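Local coordinates for DUF3299 domain-containing protein (Pseudomonas aeruginosa, PDB 4HSP) that is of unknown function but belongs to the DUF3299 family and probably adopts an OB-like beta fold, at residues 109-112 with 113-117. Numbering follows the deposited sequence.
Sequences DELY and QPFWV
At Y112 and Q113 the backbone leaves the curled course of E110 to Y112 and straightens into the extended run of Q113 to F115. One water spans the change, donating to L111 O (2.8 Å) and to Q113 O (2.6 Å). The carbonyl of E110 is gripped by the side chain of Q113: Q113 NE2 donates to E110 O over 2.9 Å in a nearly straight bond, 172° at the hydrogen, with the acceptor almost in the amide plane. Glutamine suits this place because Q113 CG, set between the Q113 backbone N and carbonyl carbon (chi1 73°), sends an extended chain back along the loop to a backbone acceptor. This loop joins strand 105-107 to strand 115-118 of the mixed beta-sheet, consistent with an OB-like fold. Y112 offers a flat aromatic face to Q113 CB, a CH-pi contact 4.3 Å from the ring centroid and offset toward the rim; the same ring meets H88 of a second subunit and Y112 of a third. F115 turns its ring edge to E110 O, with F115 CZ 3.2 Å from that oxygen, and F115 CE1 lies 4.2 Å from L111 CD2. Both are apolar, as fits side chains that also pack on I63 and V106 of the sheet.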
loop_
_atom_site.group_PDB
_atom_site.type_symbol
_atom_site.label_atom_id
_atom_site.label_comp_id
_atom_site.label_asym_id
_atom_site.label_seq_id
_atom_site.Cartn_x
_atom_site.Cartn_y
_atom_site.Cartn_z
ATOM N N ASP A 109 5.842 -6.580 -1.721
ATOM C CA ASP A 109 4.498 -6.087 -2.039
ATOM C C ASP A 109 3.472 -6.377 -0.927
ATOM O O ASP A 109 2.836 -5.440 -0.421
ATOM C CB ASP A 109 4.003 -6.660 -3.404
ATOM C CG ASP A 109 3.904 -8.183 -3.544
ATOM O OD1 ASP A 109 2.899 -8.764 -3.063
ATOM O OD2 ASP A 109 4.775 -8.779 -4.219
ATOM N N GLU A 110 3.354 -7.657 -0.530
ATOM C CA GLU A 110 2.379 -8.153 0.426
ATOM C C GLU A 110 2.750 -7.948 1.937
ATOM O O GLU A 110 2.308 -8.733 2.769
ATOM C CB GLU A 110 2.041 -9.631 0.114
ATOM C CG GLU A 110 3.190 -10.631 0.122
ATOM C CD GLU A 110 2.793 -12.094 -0.005
ATOM O OE1 GLU A 110 1.575 -12.393 -0.010
ATOM O OE2 GLU A 110 3.708 -12.949 -0.066
ATOM N N LEU A 111 3.419 -6.831 2.300
ATOM C CA LEU A 111 3.795 -6.540 3.690
ATOM C C LEU A 111 2.807 -5.609 4.410
ATOM O O LEU A 111 3.114 -5.109 5.496
ATOM C CB LEU A 111 5.211 -5.944 3.783
ATOM C CG LEU A 111 6.394 -6.801 3.283
ATOM C CD1 LEU A 111 7.717 -6.086 3.533
ATOM C CD2 LEU A 111 6.420 -8.174 3.932
ATOM N N TYR A 112 1.621 -5.409 3.836
ATOM C CA TYR A 112 0.526 -4.569 4.355
ATOM C C TYR A 112 -0.318 -5.389 5.328
ATOM O O TYR A 112 -1.133 -4.851 6.070
ATOM C CB TYR A 112 -0.348 -4.058 3.165
ATOM C CG TYR A 112 -0.989 -5.184 2.363
ATOM C CD1 TYR A 112 -0.265 -5.877 1.393
ATOM C CD2 TYR A 112 -2.284 -5.622 2.642
ATOM C CE1 TYR A 112 -0.810 -6.978 0.728
ATOM C CE2 TYR A 112 -2.844 -6.712 1.969
ATOM C CZ TYR A 112 -2.101 -7.390 1.015
ATOM O OH TYR A 112 -2.639 -8.455 0.328
ATOM N N GLN A 113 -0.155 -6.712 5.280
ATOM C CA GLN A 113 -0.923 -7.665 6.083
ATOM C C GLN A 113 -0.068 -8.260 7.188
ATOM O O GLN A 113 1.174 -8.246 7.064
ATOM C CB GLN A 113 -1.475 -8.783 5.166
ATOM C CG GLN A 113 -0.436 -9.776 4.678
ATOM C CD GLN A 113 -0.880 -10.487 3.441
ATOM O OE1 GLN A 113 -1.881 -11.204 3.416
ATOM N NE2 GLN A 113 -0.129 -10.302 2.390
ATOM N N PRO A 114 -0.702 -8.807 8.267
ATOM C CA PRO A 114 0.096 -9.486 9.284
ATOM C C PRO A 114 0.441 -10.890 8.809
ATOM O O PRO A 114 -0.179 -11.418 7.872
ATOM C CB PRO A 114 -0.817 -9.486 10.514
ATOM C CG PRO A 114 -2.196 -9.319 9.991
ATOM C CD PRO A 114 -2.149 -8.975 8.537
ATOM N N PHE A 115 1.442 -11.482 9.446
ATOM C CA PHE A 115 1.911 -12.834 9.169
ATOM C C PHE A 115 2.071 -13.647 10.427
ATOM O O PHE A 115 2.136 -13.087 11.507
ATOM C CB PHE A 115 3.281 -12.782 8.480
ATOM C CG PHE A 115 3.263 -12.256 7.073
ATOM C CD1 PHE A 115 3.294 -10.884 6.823
ATOM C CD2 PHE A 115 3.248 -13.126 5.993
ATOM C CE1 PHE A 115 3.265 -10.395 5.518
ATOM C CE2 PHE A 115 3.212 -12.633 4.688
ATOM C CZ PHE A 115 3.219 -11.271 4.463
ATOM N N TRP A 116 2.144 -14.973 10.265
ATOM C CA TRP A 116 2.558 -15.969 11.247
ATOM C C TRP A 116 4.027 -16.292 10.930
ATOM O O TRP A 116 4.339 -16.653 9.796
ATOM C CB TRP A 116 1.691 -17.258 11.194
ATOM C CG TRP A 116 0.326 -17.110 11.786
ATOM C CD1 TRP A 116 -0.863 -17.039 11.115
ATOM C CD2 TRP A 116 0.018 -16.937 13.174
ATOM N NE1 TRP A 116 -1.887 -16.775 11.995
ATOM C CE2 TRP A 116 -1.376 -16.716 13.269
ATOM C CE3 TRP A 116 0.787 -16.939 14.352
ATOM C CZ2 TRP A 116 -2.020 -16.543 14.498
ATOM C CZ3 TRP A 116 0.148 -16.755 15.568
ATOM C CH2 TRP A 116 -1.232 -16.524 15.633
ATOM N N VAL A 117 4.930 -16.079 11.892
ATOM C CA VAL A 117 6.345 -16.438 11.738
ATOM C C VAL A 117 6.633 -17.631 12.691
ATOM O O VAL A 117 6.536 -17.482 13.909
ATOM C CB VAL A 117 7.341 -15.263 11.968
ATOM C CG1 VAL A 117 8.774 -15.755 11.834
ATOM C CG2 VAL A 117 7.078 -14.095 11.023
HETATM O O HOH W 1 3.508 -7.198 7.349
#